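Local coordinates for polyketide synthase (PDB 4GOX), which probably transfers a sulfonate group from PAPS to an intermediate of olefin biosynthesis, as the sulfotransferase domain of a polyketide-type olefin synthase, at residues A[20-25]-A[144-149]; A[53-58]-A[128-133]; A[187-192]-A[293-298]; A[14-19]-A[60-65]. One frame throughout, in Å; residues are numbered along the deposited sequence.

Interaction 1: residues A[20-25]-A[144-149]; sequences HKNPNP and ILFDQA
Lys-21 lies across Asp-147, and the bend at its third torsion (chi3 85°) swings CE to 3.2 Å from Phe-146 O. Its NZ bonds to Glu-143 O and stands 4.0 Å from Asp-147 OD2, a long salt bridge. At Asn-22 the backbones form a single bridge: Asn-22 N donates to Leu-145 O (2.9 Å), and Asn-22 O accepts from Asp-147 N (2.8 Å). The Asn-22 side chain runs beside the Phe-146 ring, with CB 3.7 Å from CD1. Its OD1 takes Asn-24 N at 3.0 Å, an Asx turn, and Asn-24 ND2 from the opposite face of the amide plane, while ND2 bonds to Gln-117 OE1. An alanine here would probably leave Gln-117 OE1 without this donor and Asn-24 N and ND2 without their shared acceptor. Pro-23 rests its CB 3.7 Å from Asp-147 OD1. Next to Asn-24 a water accepts from Gln-148 N and donates to Asn-22 O and Asn-24 O, carrying the pairing past the bridge. The contact thus ties the lead-in to strand 26-30 to the end of helix 136-145, with Phe-146 packed on Ile-26 and Phe-28 and edge-to-face with Tyr-113 of helix 109-119.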
# COMPACT_ATOMS: atom_id res chain seq x y z
N HIS A 20 -14.78 -18.99 9.41
CA HIS A 20 -15.60 -17.79 9.42
C HIS A 20 -14.78 -16.58 8.95
O HIS A 20 -13.67 -16.35 9.46
CB HIS A 20 -16.27 -17.53 10.78
CG HIS A 20 -15.46 -17.91 11.99
ND1 HIS A 20 -15.88 -18.92 12.86
CD2 HIS A 20 -14.30 -17.39 12.46
CE1 HIS A 20 -14.96 -18.98 13.81
NE2 HIS A 20 -13.99 -18.08 13.62
N LYS A 21 -15.31 -15.82 7.97
CA LYS A 21 -14.65 -14.62 7.45
C LYS A 21 -14.55 -13.56 8.53
O LYS A 21 -15.39 -13.52 9.44
CB LYS A 21 -15.41 -14.05 6.24
CG LYS A 21 -15.09 -14.76 4.94
CD LYS A 21 -15.99 -14.30 3.82
CE LYS A 21 -15.50 -13.05 3.16
NZ LYS A 21 -16.22 -12.77 1.90
N ASN A 22 -13.51 -12.70 8.43
CA ASN A 22 -13.29 -11.62 9.37
C ASN A 22 -14.32 -10.50 9.10
O ASN A 22 -14.35 -9.95 7.99
CB ASN A 22 -11.85 -11.13 9.32
CG ASN A 22 -11.45 -10.16 10.40
OD1 ASN A 22 -12.26 -9.46 11.00
ND2 ASN A 22 -10.16 -10.07 10.64
N PRO A 23 -15.22 -10.20 10.07
CA PRO A 23 -16.22 -9.15 9.82
C PRO A 23 -15.73 -7.73 10.13
O PRO A 23 -16.39 -6.76 9.75
CB PRO A 23 -17.36 -9.55 10.75
CG PRO A 23 -16.67 -10.22 11.92
CD PRO A 23 -15.35 -10.76 11.43
N ASN A 24 -14.57 -7.63 10.82
CA ASN A 24 -13.96 -6.38 11.27
C ASN A 24 -13.38 -5.55 10.12
O ASN A 24 -12.71 -6.11 9.25
CB ASN A 24 -12.89 -6.64 12.32
CG ASN A 24 -13.46 -7.19 13.61
OD1 ASN A 24 -14.24 -6.54 14.30
ND2 ASN A 24 -13.09 -8.42 13.96
N PRO A 25 -13.62 -4.22 10.13
CA PRO A 25 -13.07 -3.38 9.05
C PRO A 25 -11.54 -3.37 8.98
O PRO A 25 -10.85 -3.54 9.97
CB PRO A 25 -13.66 -2.00 9.33
CG PRO A 25 -13.99 -2.01 10.79
CD PRO A 25 -14.39 -3.42 11.10
N ILE A 144 -11.31 -13.30 0.22
CA ILE A 144 -11.45 -14.59 0.89
C ILE A 144 -11.41 -14.41 2.43
O ILE A 144 -12.23 -14.99 3.13
CB ILE A 144 -10.42 -15.63 0.34
CG1 ILE A 144 -10.97 -16.28 -0.96
CG2 ILE A 144 -10.06 -16.72 1.37
CD1 ILE A 144 -9.95 -16.79 -1.94
N LEU A 145 -10.48 -13.60 2.94
CA LEU A 145 -10.29 -13.40 4.39
C LEU A 145 -11.25 -12.44 5.09
O LEU A 145 -11.53 -12.64 6.28
CB LEU A 145 -8.85 -12.93 4.70
CG LEU A 145 -7.69 -13.85 4.31
CD1 LEU A 145 -6.36 -13.12 4.48
CD2 LEU A 145 -7.71 -15.17 5.10
N PHE A 146 -11.70 -11.38 4.40
CA PHE A 146 -12.49 -10.30 5.00
C PHE A 146 -13.86 -10.06 4.40
O PHE A 146 -14.04 -10.16 3.19
CB PHE A 146 -11.69 -8.99 4.92
CG PHE A 146 -10.27 -9.09 5.42
CD1 PHE A 146 -10.00 -9.13 6.78
CD2 PHE A 146 -9.21 -9.09 4.53
CE1 PHE A 146 -8.68 -9.22 7.24
CE2 PHE A 146 -7.90 -9.16 4.99
CZ PHE A 146 -7.65 -9.23 6.34
N ASP A 147 -14.80 -9.63 5.26
CA ASP A 147 -16.17 -9.29 4.86
C ASP A 147 -16.24 -7.85 4.40
O ASP A 147 -16.94 -7.54 3.44
CB ASP A 147 -17.12 -9.41 6.07
CG ASP A 147 -17.72 -10.77 6.35
OD1 ASP A 147 -18.30 -10.95 7.45
OD2 ASP A 147 -17.68 -11.65 5.44
N GLN A 148 -15.53 -6.96 5.12
CA GLN A 148 -15.59 -5.51 4.96
C GLN A 148 -14.27 -4.81 4.62
O GLN A 148 -14.07 -3.68 5.06
CB GLN A 148 -16.19 -4.89 6.24
CG GLN A 148 -17.70 -5.02 6.35
CD GLN A 148 -18.42 -3.86 5.71
OE1 GLN A 148 -18.75 -2.86 6.36
NE2 GLN A 148 -18.69 -3.97 4.41
N ALA A 149 -13.39 -5.44 3.79
CA ALA A 149 -12.15 -4.77 3.37
C ALA A 149 -12.45 -3.58 2.47
O ALA A 149 -13.32 -3.67 1.59
CB ALA A 149 -11.23 -5.75 2.65
O HOH W 1 -13.77 -7.42 7.08

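Interaction 2: residues A[53-58]-A[128-133]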
# COMPACT_ATOMS: atom_id res chain seq x y z
N PRO A 53 0.94 1.38 9.61
CA PRO A 53 2.37 1.09 9.80
C PRO A 53 3.15 0.93 8.50
O PRO A 53 2.53 0.87 7.45
CB PRO A 53 2.33 -0.25 10.57
CG PRO A 53 1.10 -0.92 10.06
CD PRO A 53 0.11 0.17 9.84
N PRO A 54 4.50 0.76 8.56
CA PRO A 54 5.24 0.42 7.33
C PRO A 54 4.83 -0.99 6.84
O PRO A 54 4.25 -1.75 7.62
CB PRO A 54 6.71 0.44 7.77
CG PRO A 54 6.69 0.30 9.23
CD PRO A 54 5.40 0.80 9.74
N GLU A 55 5.07 -1.30 5.56
CA GLU A 55 4.67 -2.55 4.89
C GLU A 55 4.71 -3.83 5.72
O GLU A 55 5.79 -4.34 6.04
CB GLU A 55 5.48 -2.75 3.59
CG GLU A 55 4.91 -1.96 2.43
CD GLU A 55 5.92 -1.51 1.40
OE1 GLU A 55 5.92 -0.30 1.08
OE2 GLU A 55 6.63 -2.37 0.83
N LEU A 56 3.50 -4.33 6.08
CA LEU A 56 3.31 -5.61 6.79
C LEU A 56 3.67 -6.80 5.91
O LEU A 56 4.21 -7.79 6.41
CB LEU A 56 1.85 -5.71 7.28
CG LEU A 56 1.40 -4.61 8.27
CD1 LEU A 56 -0.11 -4.59 8.41
CD2 LEU A 56 2.03 -4.83 9.67
N HIS A 57 3.35 -6.72 4.58
CA HIS A 57 3.62 -7.79 3.61
C HIS A 57 3.09 -9.15 4.07
O HIS A 57 3.85 -10.10 4.22
CB HIS A 57 5.11 -7.84 3.16
CG HIS A 57 5.27 -8.42 1.78
ND1 HIS A 57 4.63 -7.86 0.67
CD2 HIS A 57 5.92 -9.54 1.38
CE1 HIS A 57 4.95 -8.63 -0.36
NE2 HIS A 57 5.72 -9.65 0.02
N LEU A 58 1.78 -9.21 4.37
CA LEU A 58 1.09 -10.41 4.88
C LEU A 58 0.20 -11.12 3.83
O LEU A 58 0.22 -12.34 3.73
CB LEU A 58 0.20 -10.01 6.07
CG LEU A 58 0.93 -9.58 7.37
CD1 LEU A 58 -0.06 -8.91 8.35
CD2 LEU A 58 1.60 -10.80 8.01
N LYS A 128 -0.65 -0.92 3.70
CA LYS A 128 -0.20 -0.33 2.44
C LYS A 128 0.71 -1.33 1.76
O LYS A 128 1.60 -1.90 2.41
CB LYS A 128 0.58 0.99 2.69
CG LYS A 128 1.04 1.69 1.39
CD LYS A 128 2.46 1.30 0.91
CE LYS A 128 3.54 2.14 1.59
NZ LYS A 128 4.80 2.16 0.80
N SER A 129 0.51 -1.53 0.47
CA SER A 129 1.41 -2.35 -0.32
C SER A 129 1.53 -1.91 -1.77
O SER A 129 0.53 -1.93 -2.49
CB SER A 129 1.03 -3.83 -0.28
OG SER A 129 1.82 -4.54 -1.22
N PRO A 130 2.78 -1.67 -2.25
CA PRO A 130 2.98 -1.38 -3.69
C PRO A 130 3.22 -2.66 -4.52
O PRO A 130 3.61 -2.58 -5.68
CB PRO A 130 4.23 -0.50 -3.70
CG PRO A 130 5.01 -0.90 -2.44
CD PRO A 130 4.06 -1.63 -1.50
N SER A 131 3.03 -3.84 -3.93
CA SER A 131 3.27 -5.09 -4.64
C SER A 131 2.08 -6.04 -4.61
O SER A 131 1.99 -6.82 -5.53
CB SER A 131 4.54 -5.77 -4.10
OG SER A 131 4.34 -6.24 -2.79
N TYR A 132 1.11 -5.93 -3.64
CA TYR A 132 -0.05 -6.86 -3.64
C TYR A 132 -0.78 -6.85 -5.00
O TYR A 132 -1.15 -7.91 -5.48
CB TYR A 132 -1.09 -6.56 -2.54
CG TYR A 132 -0.71 -6.71 -1.08
CD1 TYR A 132 0.45 -7.38 -0.69
CD2 TYR A 132 -1.55 -6.23 -0.08
CE1 TYR A 132 0.81 -7.48 0.66
CE2 TYR A 132 -1.20 -6.33 1.27
CZ TYR A 132 -0.02 -6.95 1.64
OH TYR A 132 0.26 -7.07 2.98
N GLY A 133 -0.94 -5.67 -5.61
CA GLY A 133 -1.64 -5.53 -6.91
C GLY A 133 -0.96 -6.11 -8.13
O GLY A 133 -1.60 -6.26 -9.17
O HOH W 2 0.42 -0.35 6.29
O HOH W 3 6.34 -4.50 -1.36
O HOH W 4 1.21 -2.81 5.55
O HOH W 5 2.02 -4.53 2.89
O HOH W 6 3.69 -5.34 0.71
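Lys-128 leaves its strand with CG anti to the backbone N, then bends at chi2 (-92°) and again at chi3 (-85°), which folds the chain round to Glu-55, itself extended beyond CG. The two side chains make a salt bridge, Lys-128 NZ to Glu-55 OE1 at 2.7 Å, the amine meeting the oxygen nearly in line with its C-O bond. Pro-130 faces the same carboxylate tip to tip, its CD 3.4 Å from Glu-55 CD. A second group of contacts centres on Tyr-132. Its OH accepts from Leu-58 N at 3.0 Å and also bonds to Asp-127 OD1, while Ser-129 CB covers one face, 3.3 Å above the ring centre. His-57 slides past this ring in the opposite direction, ND1 3.8 Å from Tyr-132 CE1. Ser-129 OG works as a small hub: it accepts from Ser-131 N and Tyr-132 N, an ST turn and ST motif, and reaches His-57 ND1 through a water 2.7 Å from that nitrogen. Two more waters accept from Leu-56 N and His-57 N and lie within reach of Lys-128 O, the first at a long 3.3 Å. Lys-128 NZ also bonds to Thr-38 OG1, probably part of the P-loop-like phosphate-binding loop of sulfotransferases, and its side chain is about 4 Å from the bound adenosine-3'-5'-diphosphate. Strand 124-129 pairs Ser-129 with Ile-29 of strand 26-30, while Leu-56 packs on helix 79-88, and Leu-58 on helices 64-71 and 109-119.

Interaction 3: residues A[187-192]-A[293-298]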
# COMPACT_ATOMS: atom_id res chain seq x y z
N SER A 187 5.26 -2.40 -17.64
CA SER A 187 4.53 -3.63 -17.38
C SER A 187 4.00 -3.70 -15.96
O SER A 187 2.82 -4.02 -15.78
CB SER A 187 5.39 -4.85 -17.67
OG SER A 187 5.38 -5.02 -19.07
N ILE A 188 4.85 -3.38 -14.97
CA ILE A 188 4.48 -3.36 -13.56
C ILE A 188 3.39 -2.32 -13.28
O ILE A 188 2.40 -2.66 -12.63
CB ILE A 188 5.71 -3.22 -12.62
CG1 ILE A 188 6.60 -4.49 -12.70
CG2 ILE A 188 5.25 -3.02 -11.16
CD1 ILE A 188 7.92 -4.36 -11.92
N TRP A 189 3.50 -1.10 -13.85
CA TRP A 189 2.47 -0.08 -13.67
C TRP A 189 1.14 -0.57 -14.26
O TRP A 189 0.07 -0.44 -13.64
CB TRP A 189 2.88 1.23 -14.38
CG TRP A 189 1.88 2.33 -14.20
CD1 TRP A 189 1.81 3.21 -13.16
CD2 TRP A 189 0.78 2.63 -15.05
NE1 TRP A 189 0.75 4.07 -13.34
CE2 TRP A 189 0.11 3.75 -14.51
CE3 TRP A 189 0.33 2.10 -16.29
CZ2 TRP A 189 -1.04 4.29 -15.09
CZ3 TRP A 189 -0.81 2.64 -16.86
CH2 TRP A 189 -1.47 3.73 -16.27
N ARG A 190 1.21 -1.13 -15.47
CA ARG A 190 0.03 -1.59 -16.18
C ARG A 190 -0.61 -2.78 -15.45
O ARG A 190 -1.81 -2.75 -15.18
CB ARG A 190 0.40 -1.93 -17.63
CG ARG A 190 -0.78 -2.32 -18.51
CD ARG A 190 -0.33 -2.71 -19.90
NE ARG A 190 0.52 -3.90 -19.89
CZ ARG A 190 1.79 -3.91 -20.28
NH1 ARG A 190 2.35 -2.81 -20.77
NH2 ARG A 190 2.50 -5.02 -20.20
N THR A 191 0.18 -3.81 -15.14
CA THR A 191 -0.29 -5.02 -14.46
C THR A 191 -1.00 -4.68 -13.15
O THR A 191 -2.14 -5.09 -12.95
CB THR A 191 0.88 -6.00 -14.25
OG1 THR A 191 1.45 -6.27 -15.54
CG2 THR A 191 0.46 -7.28 -13.53
N SER A 192 -0.32 -3.90 -12.28
CA SER A 192 -0.86 -3.50 -10.97
C SER A 192 -2.15 -2.72 -11.12
O SER A 192 -3.14 -3.06 -10.47
CB SER A 192 0.13 -2.63 -10.20
OG SER A 192 1.26 -3.43 -9.93
N GLN A 293 -4.55 2.94 -23.10
CA GLN A 293 -5.97 2.77 -22.77
C GLN A 293 -6.19 2.86 -21.23
O GLN A 293 -7.05 3.60 -20.76
CB GLN A 293 -6.56 1.48 -23.38
CG GLN A 293 -6.46 1.42 -24.93
CD GLN A 293 -7.14 0.28 -25.71
OE1 GLN A 293 -7.19 0.31 -26.95
NE2 GLN A 293 -7.68 -0.73 -25.04
N LEU A 294 -5.35 2.18 -20.45
CA LEU A 294 -5.45 2.18 -19.00
C LEU A 294 -5.20 3.59 -18.40
O LEU A 294 -5.98 4.03 -17.55
CB LEU A 294 -4.52 1.14 -18.39
CG LEU A 294 -4.56 0.96 -16.87
CD1 LEU A 294 -5.97 0.56 -16.35
CD2 LEU A 294 -3.53 -0.07 -16.45
N ALA A 295 -4.19 4.30 -18.91
CA ALA A 295 -3.84 5.66 -18.48
C ALA A 295 -5.00 6.64 -18.81
O ALA A 295 -5.34 7.49 -17.99
CB ALA A 295 -2.55 6.11 -19.17
N GLU A 296 -5.68 6.44 -19.95
CA GLU A 296 -6.84 7.24 -20.35
C GLU A 296 -8.00 7.00 -19.38
O GLU A 296 -8.74 7.92 -19.11
CB GLU A 296 -7.25 6.94 -21.82
CG GLU A 296 -6.23 7.41 -22.84
CD GLU A 296 -6.52 7.16 -24.31
OE1 GLU A 296 -7.20 6.16 -24.65
OE2 GLU A 296 -6.01 7.95 -25.14
N THR A 297 -8.14 5.78 -18.85
CA THR A 297 -9.18 5.44 -17.86
C THR A 297 -9.03 6.35 -16.62
O THR A 297 -10.03 6.71 -15.99
CB THR A 297 -9.07 3.94 -17.52
OG1 THR A 297 -9.53 3.19 -18.64
CG2 THR A 297 -9.85 3.52 -16.27
N PHE A 298 -7.78 6.74 -16.29
CA PHE A 298 -7.50 7.61 -15.15
C PHE A 298 -7.38 9.07 -15.51
O PHE A 298 -6.92 9.85 -14.68
CB PHE A 298 -6.22 7.17 -14.41
CG PHE A 298 -6.21 5.74 -14.01
CD1 PHE A 298 -7.16 5.23 -13.13
CD2 PHE A 298 -5.23 4.88 -14.49
CE1 PHE A 298 -7.16 3.88 -12.77
CE2 PHE A 298 -5.21 3.54 -14.11
CZ PHE A 298 -6.18 3.04 -13.26
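A helix-helix packing of the sulfotransferase alpha/beta fold joins helix 181-202 to helix 289-297 near the end of the modelled chain, carried mainly by Trp-189 and Leu-294. The segment axes pass 10.8 Å apart and cross at 57°, and side chains of each helix reach across to the other, in places as far as its backbone. Trp-189 has CG anti to the backbone N (chi1 -178°), and the six-membered part of its indole reaches the other helix. There the ring edge does the work: CH2 lies 3.8 Å from Ala-295 CA, with Ala-295 N also in the ring plane. CZ3 touches Leu-294 CD2 at 3.9 Å, and CZ2 comes to 4.3 Å from CD2 of Phe-298. At the far end of the indole, NE1 donates to Arg-156 O, which helps set the rotation of the ring. An alanine in place of Trp-189 would probably open a gap between the two helices and leave Arg-156 O without this donor. Arg-190 contributes the stem of its side chain, then bends at chi3 and carries NH1 to Thr-291 OG1, one turn before Leu-294 on the same helix. Pro-158 and Val-161 of helix 158-167 pack on the indole as well. The closest approach of all is made by a methyl group: Leu-294 CD2 sits 3.4 Å from the backbone oxygen of Arg-190.

Interaction 4: residues A[14-19]-A[60-65]; sequences QWQKPD and PFETMG
Trp-15 presses the edge of its six-membered ring against the start of 60-65, and this is the tight half of the contact. CH2 lies 3.2 Å from Pro-60 O, which is in the ring plane, and CZ3 is 3.8 Å from Phe-61 C. The indole is held firmly: its NE1 donates to His-137 O, and the rings of His-137 and His-141 stack on it. Glu-62 slides past Trp-15 in the opposite direction, its CG anti to the backbone N (chi1 -172°). A bend at chi2 carries CD toward Gln-16, and OE1 accepts from Gln-16 N at 2.8 Å, a nearly straight bond on the syn side of the carboxylate, tilted 29° out of its plane. Just beyond, Thr-63 is the N-cap of helix 64-71: its N donates to Asp-66 OD2, the reciprocal half of a capping box, and its OG1 takes a weak bond from Gly-65 N. The other half is looser and wet. One water donates to both Glu-62 OE1 and Gln-14 O, and a second stands 2.6 Å from Glu-62 OE2 and also reaches Gln-16 O. Gln-16 brings its CB to 3.3 Å from Glu-62 OE2, while the rest of its exposed side chain leads away from 60-65.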
# COMPACT_ATOMS: atom_id res chain seq x y z
N GLN A 14 -4.49 -22.60 -4.37
CA GLN A 14 -5.75 -22.18 -3.73
C GLN A 14 -5.58 -21.63 -2.32
O GLN A 14 -4.80 -22.18 -1.53
CB GLN A 14 -6.75 -23.35 -3.68
CG GLN A 14 -7.37 -23.70 -5.02
CD GLN A 14 -8.39 -24.81 -4.95
OE1 GLN A 14 -8.61 -25.46 -3.91
NE2 GLN A 14 -9.03 -25.08 -6.08
N TRP A 15 -6.34 -20.57 -2.00
CA TRP A 15 -6.34 -19.98 -0.67
C TRP A 15 -7.22 -20.80 0.26
O TRP A 15 -8.32 -21.22 -0.12
CB TRP A 15 -6.87 -18.53 -0.71
CG TRP A 15 -5.99 -17.54 -1.44
CD1 TRP A 15 -6.34 -16.77 -2.51
CD2 TRP A 15 -4.63 -17.22 -1.14
NE1 TRP A 15 -5.26 -16.03 -2.93
CE2 TRP A 15 -4.20 -16.28 -2.10
CE3 TRP A 15 -3.71 -17.67 -0.17
CZ2 TRP A 15 -2.91 -15.73 -2.08
CZ3 TRP A 15 -2.43 -17.12 -0.16
CH2 TRP A 15 -2.04 -16.17 -1.11
N GLN A 16 -6.76 -21.03 1.50
CA GLN A 16 -7.55 -21.70 2.52
C GLN A 16 -8.70 -20.74 2.90
O GLN A 16 -8.45 -19.57 3.25
CB GLN A 16 -6.70 -22.01 3.76
CG GLN A 16 -7.38 -22.86 4.83
CD GLN A 16 -7.66 -24.26 4.35
OE1 GLN A 16 -6.77 -25.12 4.32
NE2 GLN A 16 -8.90 -24.51 3.97
N LYS A 17 -9.94 -21.22 2.76
CA LYS A 17 -11.12 -20.45 3.11
C LYS A 17 -11.28 -20.55 4.63
O LYS A 17 -11.35 -21.66 5.14
CB LYS A 17 -12.36 -20.98 2.37
CG LYS A 17 -12.45 -20.43 0.96
CD LYS A 17 -13.64 -20.98 0.20
CE LYS A 17 -13.31 -21.34 -1.24
NZ LYS A 17 -12.84 -20.17 -2.04
N PRO A 18 -11.24 -19.42 5.39
CA PRO A 18 -11.37 -19.53 6.85
C PRO A 18 -12.74 -20.04 7.26
O PRO A 18 -13.71 -19.81 6.52
CB PRO A 18 -11.13 -18.10 7.33
CG PRO A 18 -11.54 -17.25 6.19
CD PRO A 18 -11.15 -18.01 4.96
N ASP A 19 -12.83 -20.74 8.41
CA ASP A 19 -14.09 -21.28 8.95
C ASP A 19 -15.17 -20.20 8.96
O ASP A 19 -16.29 -20.43 8.49
CB ASP A 19 -13.87 -21.89 10.35
CG ASP A 19 -13.30 -23.30 10.36
OD1 ASP A 19 -12.86 -23.78 9.28
OD2 ASP A 19 -13.29 -23.93 11.44
N PRO A 60 0.20 -11.92 0.55
CA PRO A 60 0.61 -12.98 -0.41
C PRO A 60 0.78 -14.38 0.13
O PRO A 60 1.03 -15.31 -0.64
CB PRO A 60 1.99 -12.50 -0.88
CG PRO A 60 2.05 -11.05 -0.57
CD PRO A 60 1.25 -10.89 0.65
N PHE A 61 0.69 -14.55 1.46
CA PHE A 61 1.01 -15.83 2.11
C PHE A 61 -0.15 -16.43 2.85
O PHE A 61 -1.02 -15.71 3.34
CB PHE A 61 2.17 -15.59 3.10
CG PHE A 61 3.29 -14.78 2.46
CD1 PHE A 61 4.13 -15.35 1.51
CD2 PHE A 61 3.45 -13.44 2.77
CE1 PHE A 61 5.16 -14.60 0.91
CE2 PHE A 61 4.45 -12.68 2.15
CZ PHE A 61 5.30 -13.27 1.23
N GLU A 62 -0.15 -17.74 2.95
CA GLU A 62 -1.17 -18.51 3.64
C GLU A 62 -0.91 -18.48 5.16
O GLU A 62 -1.79 -18.11 5.95
CB GLU A 62 -1.16 -19.95 3.07
CG GLU A 62 -2.29 -20.83 3.54
CD GLU A 62 -3.65 -20.32 3.14
OE1 GLU A 62 -4.06 -20.54 1.98
OE2 GLU A 62 -4.32 -19.71 4.00
N THR A 63 0.32 -18.85 5.56
CA THR A 63 0.78 -18.91 6.95
C THR A 63 2.13 -18.18 7.08
O THR A 63 2.84 -17.99 6.08
CB THR A 63 1.03 -20.38 7.39
OG1 THR A 63 2.28 -20.82 6.83
CG2 THR A 63 -0.12 -21.34 7.05
N MET A 64 2.52 -17.90 8.34
CA MET A 64 3.80 -17.26 8.68
C MET A 64 4.99 -18.14 8.28
O MET A 64 6.09 -17.63 8.09
CB MET A 64 3.84 -16.87 10.17
CG MET A 64 2.85 -15.78 10.51
SD MET A 64 3.15 -14.20 9.68
CE MET A 64 4.71 -13.75 10.37
N GLY A 65 4.74 -19.42 8.09
CA GLY A 65 5.73 -20.39 7.62
C GLY A 65 6.05 -20.16 6.15
O GLY A 65 7.23 -20.06 5.78
O HOH W 7 -2.51 -21.49 0.02
O HOH W 8 -6.21 -18.02 3.49

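The first segments of interactions 4 and 1 follow one another along the N-terminal tail, and the contacts meet through Ile-144, whose CD1 lies 3.7 Å from Trp-15 CD1; their centres are 14 Å apart. Interaction 4 also joins interaction 2, because Pro-60 CD packs 3.4 Å from Tyr-132 CE1. Interaction 2, its centre about 5 Å from that of the chain, is the inner member and lies at the nucleotide pocket, with the Lys-128 side chain about 4 Å from the bound adenosine-3'-5'-diphosphate. Interaction 3 stands apart, its centre about 28 Å from that of interaction 1. It touches interaction 2 only where Gly-133 meets Ser-192, and its Trp-189 side chain remains about 10 Å from the nucleotide.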